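Local coordinates for protein sylvaticin (Pythium sylvaticum, PDB 2POS) that probably binds sterols and, as a secreted elicitin-like protein, may trigger defence responses in plants, at residues Lys14-Leu18 against Ala62-Pro68; Ala23-Cys27 against Thr53-Leu59; Pro37-Tyr41 against Phe75-Asn81. All blocks are in the same frame, centred on the assembly; numbering follows the deposited sequence.

In the fold
Interactions 1 and 2 share helix 54-64: segment 14-18 packs on its C-terminal end and the turn beyond it, while helix 22-31 crosses nearer its start. They touch through Leu-18, which meets Leu-24 and Leu-59, so their apolar parts run together. Interaction 3 stands apart, on the other side of the chain's centre from interaction 2, and joins a loop to a two-stranded sheet. All three are partly buried, each with exposed residues at its border. Chemistry follows place: leucine packing with a lysine-carbonyl bond at the edge in interaction 1, a disulfide between helices in interaction 2, and proline and aromatic contacts with a tyrosine-backbone bond in interaction 3.

Interaction 1: residues Lys14-Leu18 against Ala62-Pro68; sequences KLAPL and AIKALNP
Leu-66 presses its isobutyl fork into segment 14-18, and both of its methyls meet the backbone carbonyl of Lys-14. The Leu-66 CD1 atom stands 3.4 Å from Lys-14 O, and Leu-66 CD2 is at nearly the same distance from that oxygen. CG of Leu-66 lies beside its own backbone N (chi1 -47°), a torsion that directs the fork toward Lys-14 O. CD1 turns inward: it meets Leu-15 CD2 at 3.9 Å, the two leucines crossing at about a right angle, and also approaches Leu-18. CD2 turns to the outer side, where it lies 3.8 Å from CG of the exposed Pro-17 ring. Deeper still, in the tightly packed part, Leu-18 crosses Ile-63 almost perpendicularly, CD1 of Leu-18 lying 3.8 Å from CG1 of Ile-63, and Leu-18 CD2 reaches Ala-62 CB at 4.2 Å. Ile-63 also packs on Val-82 and Val-86 of helix 82-92.

The solvent side is looser and polar. Lys-14 runs fully extended beyond CG past the turn, bringing NZ to within 3.0 Å of Asn-67 O. The carbonyl receives it at a C=O...N angle of 142°, with the donor tilted 26° out of the carbonyl plane. Glu-11 forms a salt bridge with the same ammonium group, so the lysine is held by both a charge and a backbone oxygen. Asn-67 has positive phi and closes a type I turn from Lys-64, leading the chain away from helix 54-64. Packing of this kind, a loop laid over a helix and its terminal turn, is part of the mainly helical body of the elicitin fold.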
ATOM      1  N   LYS A  14       3.644   9.409  -7.632  1.00 12.89           N
ATOM      2  CA  LYS A  14       2.186   9.279  -7.561  1.00 13.42           C
ATOM      3  C   LYS A  14       1.672   9.184  -6.129  1.00 12.91           C
ATOM      4  O   LYS A  14       0.521   9.531  -5.865  1.00 13.43           O
ATOM      5  CB  LYS A  14       1.713   8.021  -8.289  1.00 13.77           C
ATOM      6  CG  LYS A  14       1.743   8.068  -9.790  1.00 16.12           C
ATOM      7  CD  LYS A  14       1.126   6.763 -10.278  1.00 18.70           C
ATOM      8  CE  LYS A  14       1.240   6.611 -11.763  1.00 21.30           C
ATOM      9  NZ  LYS A  14       0.680   5.284 -12.146  1.00 20.28           N
ATOM     10  N   LEU A  15       2.512   8.683  -5.228  1.00 12.62           N
ATOM     11  CA  LEU A  15       2.118   8.461  -3.839  1.00 12.83           C
ATOM     12  C   LEU A  15       2.082   9.737  -2.991  1.00 12.52           C
ATOM     13  O   LEU A  15       1.640   9.695  -1.846  1.00 12.87           O
ATOM     14  CB  LEU A  15       3.054   7.438  -3.186  1.00 13.08           C
ATOM     15  CG  LEU A  15       3.204   6.082  -3.881  1.00 15.23           C
ATOM     16  CD1 LEU A  15       4.268   5.269  -3.153  1.00 16.96           C
ATOM     17  CD2 LEU A  15       1.886   5.338  -3.930  1.00 16.87           C
ATOM     18  N   ALA A  16       2.529  10.861  -3.552  1.00 12.55           N
ATOM     19  CA  ALA A  16       2.695  12.104  -2.772  1.00 11.96           C
ATOM     20  C   ALA A  16       1.457  12.542  -1.973  1.00 12.02           C
ATOM     21  O   ALA A  16       1.581  12.929  -0.808  1.00 11.89           O
ATOM     22  CB  ALA A  16       3.199  13.241  -3.666  1.00 11.98           C
ATOM     23  N   PRO A  17       0.255  12.461  -2.577  1.00 11.81           N
ATOM     24  CA  PRO A  17      -0.938  12.865  -1.806  1.00 12.27           C
ATOM     25  C   PRO A  17      -1.118  12.128  -0.474  1.00 12.38           C
ATOM     26  O   PRO A  17      -1.744  12.663   0.451  1.00 12.96           O
ATOM     27  CB  PRO A  17      -2.088  12.522  -2.758  1.00 12.43           C
ATOM     28  CG  PRO A  17      -1.494  12.639  -4.101  1.00 12.28           C
ATOM     29  CD  PRO A  17      -0.113  12.058  -3.946  1.00 12.07           C
ATOM     30  N   LEU A  18      -0.582  10.913  -0.360  1.00 12.48           N
ATOM     31  CA  LEU A  18      -0.776  10.143   0.866  1.00 12.52           C
ATOM     32  C   LEU A  18      -0.187  10.834   2.093  1.00 12.58           C
ATOM     33  O   LEU A  18      -0.715  10.685   3.190  1.00 12.51           O
ATOM     34  CB  LEU A  18      -0.206   8.731   0.738  1.00 12.71           C
ATOM     35  CG  LEU A  18      -0.741   7.868  -0.406  1.00 12.24           C
ATOM     36  CD1 LEU A  18      -0.051   6.536  -0.318  1.00 13.66           C
ATOM     37  CD2 LEU A  18      -2.258   7.706  -0.320  1.00 11.74           C
ATOM     38  N   ALA A  62      -7.728   5.544  -0.987  1.00 14.10           N
ATOM     39  CA  ALA A  62      -6.951   6.718  -1.400  1.00 13.76           C
ATOM     40  C   ALA A  62      -5.793   6.338  -2.335  1.00 13.64           C
ATOM     41  O   ALA A  62      -5.462   7.090  -3.258  1.00 14.15           O
ATOM     42  CB  ALA A  62      -6.439   7.479  -0.186  1.00 13.79           C
ATOM     43  N   ILE A  63      -5.192   5.169  -2.108  1.00 13.07           N
ATOM     44  CA  ILE A  63      -4.152   4.666  -3.012  1.00 13.00           C
ATOM     45  C   ILE A  63      -4.756   4.260  -4.358  1.00 13.47           C
ATOM     46  O   ILE A  63      -4.188   4.552  -5.415  1.00 13.84           O
ATOM     47  CB  ILE A  63      -3.328   3.498  -2.389  1.00 13.12           C
ATOM     48  CG1 ILE A  63      -2.672   3.960  -1.084  1.00 12.42           C
ATOM     49  CG2 ILE A  63      -2.246   3.036  -3.361  1.00 12.66           C
ATOM     50  CD1 ILE A  63      -2.183   2.837  -0.153  1.00 13.31           C
ATOM     51  N   LYS A  64      -5.907   3.594  -4.325  1.00 14.23           N
ATOM     52  CA  LYS A  64      -6.598   3.243  -5.563  1.00 15.11           C
ATOM     53  C   LYS A  64      -6.821   4.477  -6.435  1.00 15.42           C
ATOM     54  O   LYS A  64      -6.641   4.423  -7.650  1.00 15.84           O
ATOM     55  CB  LYS A  64      -7.939   2.577  -5.275  1.00 15.54           C
ATOM     56  CG  LYS A  64      -7.833   1.142  -4.854  1.00 17.14           C
ATOM     57  CD  LYS A  64      -9.219   0.576  -4.624  1.00 19.58           C
ATOM     58  CE  LYS A  64      -9.140  -0.874  -4.224  1.00 22.74           C
ATOM     59  NZ  LYS A  64     -10.490  -1.393  -3.890  1.00 25.72           N
ATOM     60  N   ALA A  65      -7.207   5.584  -5.796  1.00 15.94           N
ATOM     61  CA  ALA A  65      -7.501   6.850  -6.481  1.00 15.89           C
ATOM     62  C   ALA A  65      -6.291   7.468  -7.200  1.00 16.07           C
ATOM     63  O   ALA A  65      -6.450   8.324  -8.082  1.00 16.68           O
ATOM     64  CB  ALA A  65      -8.106   7.853  -5.488  1.00 15.92           C
ATOM     65  N   LEU A  66      -5.090   7.031  -6.821  1.00 15.66           N
ATOM     66  CA  LEU A  66      -3.852   7.470  -7.472  1.00 15.43           C
ATOM     67  C   LEU A  66      -3.574   6.712  -8.763  1.00 15.14           C
ATOM     68  O   LEU A  66      -2.619   7.018  -9.472  1.00 14.93           O
ATOM     69  CB  LEU A  66      -2.655   7.267  -6.545  1.00 15.80           C
ATOM     70  CG  LEU A  66      -2.761   7.736  -5.099  1.00 17.18           C
ATOM     71  CD1 LEU A  66      -1.546   7.230  -4.348  1.00 18.91           C
ATOM     72  CD2 LEU A  66      -2.868   9.248  -5.026  1.00 19.42           C
ATOM     73  N   ASN A  67      -4.395   5.709  -9.047  1.00 14.91           N
ATOM     74  CA  ASN A  67      -4.215   4.862 -10.229  1.00 15.02           C
ATOM     75  C   ASN A  67      -2.816   4.258 -10.346  1.00 14.53           C
ATOM     76  O   ASN A  67      -2.123   4.495 -11.339  1.00 14.83           O
ATOM     77  CB  ASN A  67      -4.603   5.625 -11.496  1.00 14.68           C
ATOM     78  CG  ASN A  67      -6.062   5.997 -11.501  1.00 17.10           C
ATOM     79  OD1 ASN A  67      -6.922   5.167 -11.194  1.00 19.77           O
ATOM     80  ND2 ASN A  67      -6.357   7.253 -11.819  1.00 18.18           N
ATOM     81  N   PRO A  68      -2.405   3.462  -9.340  1.00 14.37           N
ATOM     82  CA  PRO A  68      -1.092   2.826  -9.374  1.00 14.39           C
ATOM     83  C   PRO A  68      -1.005   1.838 -10.531  1.00 14.60           C
ATOM     84  O   PRO A  68      -1.998   1.182 -10.855  1.00 14.71           O
ATOM     85  CB  PRO A  68      -1.032   2.076  -8.038  1.00 14.29           C
ATOM     86  CG  PRO A  68      -2.447   1.858  -7.657  1.00 14.34           C
ATOM     87  CD  PRO A  68      -3.163   3.080  -8.134  1.00 14.41           C
TER

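Interaction 2: residues Ala23-Cys27 against Thr53-Leu59; sequences ALSVC and TAECFTL
Cys-27 and Cys-56 are joined by a disulfide that ties helix 22-31 to helix 54-64, an interhelical link of the disulfide-rich elicitin fold. The segment axes approach to 8.1 Å, with 135° between their N-to-C directions. The two half-cystines take different conformations: Cys-27 SG lies anti to the backbone N (chi1 -179°), whereas Cys-56 SG sits beside its own N. The S-S torsion of 105° gives the bridge right-handed sense. Met-50 of helix 44-51 packs against both cysteines.

One turn from the bridge the helices come close over a small side chain. Ala-23 CB faces the Glu-55 carbonyl, 3.5 Å from its oxygen, which already accepts the backbone N-H of Leu-59; CG2 of Thr-58 adds a contact 3.9 Å from Ala-23 CB. Leu-59 carries its CG anti to the backbone N and spreads its methyls over two neighbours. CD1 goes to Leu-24, meeting that residue's CD1 at 3.9 Å, and CD2 goes to the cysteine, 3.9 Å from Cys-27 CB. Met-35 and Leu-36 from a loop also touch the Leu-24 side chain.

On the more exposed side Glu-55 bends at chi2 and passes across Val-26 at a slant. Carbons CB, CG and CD of Glu-55 all border one valine methyl, with CD lying 3.5 Å from Val-26 CG1.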
ATOM      1  N   ALA A  23      -5.292   9.409   7.079  1.00 14.48           N
ATOM      2  CA  ALA A  23      -5.525   7.962   7.146  1.00 14.88           C
ATOM      3  C   ALA A  23      -4.213   7.187   7.066  1.00 14.73           C
ATOM      4  O   ALA A  23      -4.116   6.077   7.600  1.00 15.24           O
ATOM      5  CB  ALA A  23      -6.483   7.516   6.050  1.00 14.86           C
ATOM      6  N   LEU A  24      -3.209   7.768   6.405  1.00 14.82           N
ATOM      7  CA  LEU A  24      -1.897   7.114   6.287  1.00 14.66           C
ATOM      8  C   LEU A  24      -1.293   6.858   7.665  1.00 15.05           C
ATOM      9  O   LEU A  24      -0.970   5.721   8.002  1.00 14.87           O
ATOM     10  CB  LEU A  24      -0.922   7.921   5.413  1.00 14.88           C
ATOM     11  CG  LEU A  24       0.493   7.335   5.274  1.00 14.25           C
ATOM     12  CD1 LEU A  24       0.498   6.065   4.423  1.00 15.78           C
ATOM     13  CD2 LEU A  24       1.470   8.366   4.708  1.00 14.64           C
ATOM     14  N   SER A  25      -1.148   7.921   8.456  1.00 15.62           N
ATOM     15  CA  SER A  25      -0.566   7.826   9.786  1.00 16.87           C
ATOM     16  C   SER A  25      -1.370   6.902  10.703  1.00 16.29           C
ATOM     17  O   SER A  25      -0.795   6.079  11.419  1.00 16.28           O
ATOM     18  CB  SER A  25      -0.431   9.222  10.402  1.00 17.32           C
ATOM     19  OG  SER A  25      -0.024   9.149  11.757  1.00 21.39           O
ATOM     20  N   VAL A  26      -2.696   7.031  10.684  1.00 16.34           N
ATOM     21  CA  VAL A  26      -3.546   6.211  11.554  1.00 16.38           C
ATOM     22  C   VAL A  26      -3.408   4.726  11.228  1.00 16.31           C
ATOM     23  O   VAL A  26      -3.269   3.899  12.128  1.00 16.91           O
ATOM     24  CB  VAL A  26      -5.034   6.628  11.506  1.00 16.76           C
ATOM     25  CG1 VAL A  26      -5.883   5.701  12.391  1.00 17.56           C
ATOM     26  CG2 VAL A  26      -5.194   8.070  11.939  1.00 17.15           C
ATOM     27  N   CYS A  27      -3.428   4.398   9.937  1.00 15.33           N
ATOM     28  CA  CYS A  27      -3.320   3.008   9.505  1.00 15.37           C
ATOM     29  C   CYS A  27      -1.953   2.420   9.847  1.00 15.36           C
ATOM     30  O   CYS A  27      -1.875   1.312  10.385  1.00 15.59           O
ATOM     31  CB  CYS A  27      -3.597   2.890   8.005  1.00 15.44           C
ATOM     32  SG  CYS A  27      -3.523   1.196   7.374  1.00 15.65           S
ATOM     33  N   THR A  53      -9.244  -1.738  11.165  1.00 18.29           N
ATOM     34  CA  THR A  53      -9.000  -0.299  11.272  1.00 17.77           C
ATOM     35  C   THR A  53      -9.663   0.402  10.088  1.00 17.77           C
ATOM     36  O   THR A  53      -9.239   0.235   8.938  1.00 17.08           O
ATOM     37  CB  THR A  53      -7.479  -0.001  11.318  1.00 17.40           C
ATOM     38  OG1 THR A  53      -6.873  -0.746  12.385  1.00 18.09           O
ATOM     39  CG2 THR A  53      -7.197   1.494  11.520  1.00 18.27           C
ATOM     40  N   ALA A  54     -10.721   1.164  10.362  1.00 17.35           N
ATOM     41  CA  ALA A  54     -11.462   1.853   9.303  1.00 17.50           C
ATOM     42  C   ALA A  54     -10.538   2.676   8.413  1.00 17.16           C
ATOM     43  O   ALA A  54     -10.702   2.704   7.192  1.00 17.51           O
ATOM     44  CB  ALA A  54     -12.558   2.744   9.890  1.00 17.82           C
ATOM     45  N   GLU A  55      -9.563   3.331   9.035  1.00 16.99           N
ATOM     46  CA  GLU A  55      -8.648   4.220   8.320  1.00 16.96           C
ATOM     47  C   GLU A  55      -7.765   3.490   7.313  1.00 16.29           C
ATOM     48  O   GLU A  55      -7.323   4.086   6.328  1.00 16.40           O
ATOM     49  CB  GLU A  55      -7.796   5.012   9.303  1.00 17.05           C
ATOM     50  CG  GLU A  55      -8.591   6.082  10.062  1.00 18.80           C
ATOM     51  CD  GLU A  55      -9.257   5.578  11.340  1.00 22.30           C
ATOM     52  OE1 GLU A  55      -9.220   4.360  11.645  1.00 22.35           O
ATOM     53  OE2 GLU A  55      -9.825   6.429  12.056  1.00 23.91           O
ATOM     54  N   CYS A  56      -7.502   2.208   7.559  1.00 15.48           N
ATOM     55  CA  CYS A  56      -6.769   1.402   6.575  1.00 14.97           C
ATOM     56  C   CYS A  56      -7.572   1.208   5.291  1.00 14.58           C
ATOM     57  O   CYS A  56      -7.020   1.264   4.197  1.00 14.10           O
ATOM     58  CB  CYS A  56      -6.324   0.069   7.168  1.00 15.27           C
ATOM     59  SG  CYS A  56      -5.027   0.255   8.396  1.00 16.06           S
ATOM     60  N   PHE A  57      -8.881   1.022   5.418  1.00 14.69           N
ATOM     61  CA  PHE A  57      -9.756   0.969   4.240  1.00 15.10           C
ATOM     62  C   PHE A  57      -9.773   2.311   3.513  1.00 15.13           C
ATOM     63  O   PHE A  57      -9.731   2.360   2.285  1.00 14.75           O
ATOM     64  CB  PHE A  57     -11.171   0.543   4.631  1.00 15.84           C
ATOM     65  CG  PHE A  57     -11.257  -0.881   5.099  1.00 16.07           C
ATOM     66  CD1 PHE A  57     -10.949  -1.214   6.416  1.00 17.47           C
ATOM     67  CD2 PHE A  57     -11.630  -1.894   4.219  1.00 18.23           C
ATOM     68  CE1 PHE A  57     -11.013  -2.535   6.855  1.00 17.10           C
ATOM     69  CE2 PHE A  57     -11.704  -3.221   4.656  1.00 17.96           C
ATOM     70  CZ  PHE A  57     -11.396  -3.538   5.969  1.00 17.49           C
ATOM     71  N   THR A  58      -9.832   3.398   4.283  1.00 15.11           N
ATOM     72  CA  THR A  58      -9.752   4.744   3.723  1.00 15.15           C
ATOM     73  C   THR A  58      -8.433   4.939   2.980  1.00 14.69           C
ATOM     74  O   THR A  58      -8.414   5.459   1.855  1.00 15.23           O
ATOM     75  CB  THR A  58      -9.912   5.815   4.827  1.00 15.82           C
ATOM     76  OG1 THR A  58     -11.149   5.582   5.515  1.00 16.75           O
ATOM     77  CG2 THR A  58      -9.917   7.232   4.235  1.00 15.88           C
ATOM     78  N   LEU A  59      -7.339   4.515   3.603  1.00 14.14           N
ATOM     79  CA  LEU A  59      -6.029   4.629   2.988  1.00 13.65           C
ATOM     80  C   LEU A  59      -5.961   3.842   1.684  1.00 13.27           C
ATOM     81  O   LEU A  59      -5.505   4.361   0.663  1.00 13.10           O
ATOM     82  CB  LEU A  59      -4.929   4.151   3.944  1.00 13.50           C
ATOM     83  CG  LEU A  59      -3.525   4.104   3.335  1.00 14.25           C
ATOM     84  CD1 LEU A  59      -3.069   5.479   2.860  1.00 14.01           C
ATOM     85  CD2 LEU A  59      -2.531   3.524   4.337  1.00 13.33           C
TER

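Interaction 3: residues Pro37-Tyr41 against Phe75-Asn81; sequences PPAGY and FGDVRLN
Tyr-41 lays one face of its ring over Leu-80, whose CB stands 4.0 Å from the ring centroid and somewhat toward the rim. Beyond this CH-pi contact the hydroxyl reaches the backbone: Asn-81 N donates to Tyr-41 OH over 2.8 Å, nearly straight at 171°. Asn-81 is the N-cap of helix 82-92, its OD1 accepting the Lys-84 N-H and its ND2 bonding Asp-70 and Glu-2 O, so the tyrosine fastens the peptide at the start of that helix. Leu-80 CG sits between its own backbone N and carbonyl carbon (chi1 81°), which carries the methyls away from the ring: CD1 lies 3.8 Å from Gly-40 O, and CD2 approaches Pro-38.

Segments 37-41 and 75-81 resemble the beak of elicitins, in which a loop faces a two-stranded antiparallel sheet; strands 73-75 and 78-80 are joined here by a type II' turn. Val-78 points from the sheet at the loop backbone, its CG1 3.5 Å from Pro-38 O and 3.6 Å from Gly-40 N. At the exposed turn Phe-75 and Pro-38 cross at about a right angle. Pro-38 CD stands over one ring face, 4.0 Å from the centroid and 14° off the normal, while Pro-37 CB approaches Phe-75 CE2 obliquely at 3.7 Å. A water oxygen donates to Arg-79 O at 2.6 Å and accepts weakly from Tyr-41 N.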
ATOM      1  N   PRO A  37       8.007   5.093   4.244  1.00 16.99           N
ATOM      2  CA  PRO A  37       8.561   4.363   3.107  1.00 16.70           C
ATOM      3  C   PRO A  37       7.946   2.967   3.038  1.00 16.51           C
ATOM      4  O   PRO A  37       7.551   2.427   4.068  1.00 16.52           O
ATOM      5  CB  PRO A  37      10.058   4.246   3.442  1.00 16.85           C
ATOM      6  CG  PRO A  37      10.294   5.107   4.611  1.00 17.78           C
ATOM      7  CD  PRO A  37       9.001   5.290   5.314  1.00 16.71           C
ATOM      8  N   PRO A  38       7.874   2.377   1.836  1.00 16.72           N
ATOM      9  CA  PRO A  38       7.193   1.080   1.732  1.00 17.13           C
ATOM     10  C   PRO A  38       7.957  -0.074   2.380  1.00 17.53           C
ATOM     11  O   PRO A  38       9.136  -0.296   2.067  1.00 18.27           O
ATOM     12  CB  PRO A  38       7.067   0.872   0.220  1.00 17.22           C
ATOM     13  CG  PRO A  38       8.194   1.649  -0.361  1.00 17.19           C
ATOM     14  CD  PRO A  38       8.371   2.853   0.535  1.00 16.98           C
ATOM     15  N   ALA A  39       7.281  -0.799   3.274  1.00 17.41           N
ATOM     16  CA  ALA A  39       7.824  -2.022   3.867  1.00 17.41           C
ATOM     17  C   ALA A  39       7.552  -3.255   3.010  1.00 17.32           C
ATOM     18  O   ALA A  39       8.170  -4.307   3.221  1.00 18.00           O
ATOM     19  CB  ALA A  39       7.262  -2.227   5.257  1.00 17.42           C
ATOM     20  N   GLY A  40       6.626  -3.127   2.059  1.00 16.88           N
ATOM     21  CA  GLY A  40       6.200  -4.262   1.240  1.00 17.21           C
ATOM     22  C   GLY A  40       4.767  -4.664   1.525  1.00 17.06           C
ATOM     23  O   GLY A  40       3.927  -3.817   1.841  1.00 17.45           O
ATOM     24  N   TYR A  41       4.476  -5.956   1.407  1.00 16.36           N
ATOM     25  CA  TYR A  41       3.132  -6.441   1.688  1.00 16.32           C
ATOM     26  C   TYR A  41       2.962  -6.619   3.183  1.00 16.29           C
ATOM     27  O   TYR A  41       3.915  -7.014   3.861  1.00 16.50           O
ATOM     28  CB  TYR A  41       2.849  -7.766   0.972  1.00 16.13           C
ATOM     29  CG  TYR A  41       2.936  -7.662  -0.531  1.00 16.36           C
ATOM     30  CD1 TYR A  41       4.033  -8.171  -1.211  1.00 16.88           C
ATOM     31  CD2 TYR A  41       1.929  -7.035  -1.262  1.00 16.83           C
ATOM     32  CE1 TYR A  41       4.122  -8.071  -2.592  1.00 16.99           C
ATOM     33  CE2 TYR A  41       2.003  -6.927  -2.644  1.00 16.66           C
ATOM     34  CZ  TYR A  41       3.102  -7.449  -3.301  1.00 16.16           C
ATOM     35  OH  TYR A  41       3.185  -7.350  -4.666  1.00 16.57           O
ATOM     36  N   PHE A  75      12.123  -0.577  -3.872  1.00 18.45           N
ATOM     37  CA  PHE A  75      12.624   0.372  -2.878  1.00 19.07           C
ATOM     38  C   PHE A  75      13.684  -0.329  -2.035  1.00 19.31           C
ATOM     39  O   PHE A  75      13.372  -0.960  -1.021  1.00 19.02           O
ATOM     40  CB  PHE A  75      11.470   0.910  -2.012  1.00 19.29           C
ATOM     41  CG  PHE A  75      11.887   1.979  -1.042  1.00 20.91           C
ATOM     42  CD1 PHE A  75      12.089   3.280  -1.471  1.00 21.73           C
ATOM     43  CD2 PHE A  75      12.081   1.679   0.299  1.00 22.12           C
ATOM     44  CE1 PHE A  75      12.483   4.270  -0.578  1.00 22.00           C
ATOM     45  CE2 PHE A  75      12.476   2.658   1.200  1.00 23.43           C
ATOM     46  CZ  PHE A  75      12.679   3.955   0.760  1.00 21.54           C
ATOM     47  N   GLY A  76      14.942  -0.233  -2.465  1.00 19.25           N
ATOM     48  CA  GLY A  76      16.001  -1.070  -1.893  1.00 19.58           C
ATOM     49  C   GLY A  76      15.703  -2.536  -2.159  1.00 19.88           C
ATOM     50  O   GLY A  76      15.474  -2.929  -3.304  1.00 19.65           O
ATOM     51  N   ASP A  77      15.679  -3.341  -1.101  1.00 19.81           N
ATOM     52  CA  ASP A  77      15.339  -4.759  -1.200  1.00 20.12           C
ATOM     53  C   ASP A  77      13.838  -5.022  -1.158  1.00 19.62           C
ATOM     54  O   ASP A  77      13.393  -6.159  -1.353  1.00 20.16           O
ATOM     55  CB  ASP A  77      16.051  -5.547  -0.101  1.00 20.36           C
ATOM     56  CG  ASP A  77      17.515  -5.723  -0.386  1.00 22.08           C
ATOM     57  OD1 ASP A  77      17.930  -5.367  -1.511  1.00 22.20           O
ATOM     58  OD2 ASP A  77      18.253  -6.215   0.497  1.00 24.58           O
ATOM     59  N   VAL A  78      13.066  -3.967  -0.905  1.00 18.91           N
ATOM     60  CA  VAL A  78      11.610  -4.064  -0.864  1.00 18.56           C
ATOM     61  C   VAL A  78      11.065  -4.042  -2.285  1.00 18.21           C
ATOM     62  O   VAL A  78      11.414  -3.166  -3.085  1.00 18.08           O
ATOM     63  CB  VAL A  78      10.979  -2.930  -0.024  1.00 18.07           C
ATOM     64  CG1 VAL A  78       9.445  -2.964  -0.120  1.00 18.51           C
ATOM     65  CG2 VAL A  78      11.436  -3.035   1.425  1.00 18.11           C
ATOM     66  N   ARG A  79      10.234  -5.033  -2.591  1.00 17.90           N
ATOM     67  CA  ARG A  79       9.599  -5.139  -3.894  1.00 18.15           C
ATOM     68  C   ARG A  79       8.128  -5.437  -3.690  1.00 17.87           C
ATOM     69  O   ARG A  79       7.767  -6.408  -3.026  1.00 18.31           O
ATOM     70  CB  ARG A  79      10.244  -6.256  -4.721  1.00 18.89           C
ATOM     71  CG  ARG A  79      11.703  -6.028  -5.072  1.00 20.41           C
ATOM     72  CD  ARG A  79      12.338  -7.312  -5.586  1.00 23.74           C
ATOM     73  NE  ARG A  79      11.539  -7.939  -6.639  1.00 26.71           N
ATOM     74  CZ  ARG A  79      11.624  -7.645  -7.933  1.00 27.23           C
ATOM     75  NH1 ARG A  79      12.482  -6.725  -8.360  1.00 28.14           N
ATOM     76  NH2 ARG A  79      10.849  -8.278  -8.804  1.00 27.87           N
ATOM     77  N   LEU A  80       7.273  -4.583  -4.236  1.00 16.69           N
ATOM     78  CA  LEU A  80       5.845  -4.853  -4.185  1.00 16.30           C
ATOM     79  C   LEU A  80       5.144  -4.262  -5.391  1.00 15.25           C
ATOM     80  O   LEU A  80       5.604  -3.295  -5.995  1.00 15.32           O
ATOM     81  CB  LEU A  80       5.214  -4.310  -2.900  1.00 16.79           C
ATOM     82  CG  LEU A  80       4.870  -2.811  -2.873  1.00 17.54           C
ATOM     83  CD1 LEU A  80       3.976  -2.484  -1.687  1.00 20.44           C
ATOM     84  CD2 LEU A  80       6.133  -1.956  -2.872  1.00 20.57           C
ATOM     85  N   ASN A  81       4.025  -4.879  -5.731  1.00 13.92           N
ATOM     86  CA  ASN A  81       3.120  -4.364  -6.733  1.00 12.66           C
ATOM     87  C   ASN A  81       1.982  -3.659  -5.995  1.00 12.40           C
ATOM     88  O   ASN A  81       1.136  -4.300  -5.377  1.00 11.99           O
ATOM     89  CB  ASN A  81       2.603  -5.536  -7.562  1.00 12.39           C
ATOM     90  CG  ASN A  81       1.691  -5.111  -8.686  1.00 12.36           C
ATOM     91  OD1 ASN A  81       0.857  -4.218  -8.528  1.00 12.29           O
ATOM     92  ND2 ASN A  81       1.825  -5.776  -9.835  1.00 12.57           N
TER
HETATM   93  O   HOH W   1       7.131  -7.117  -0.555  1.00 44.70           O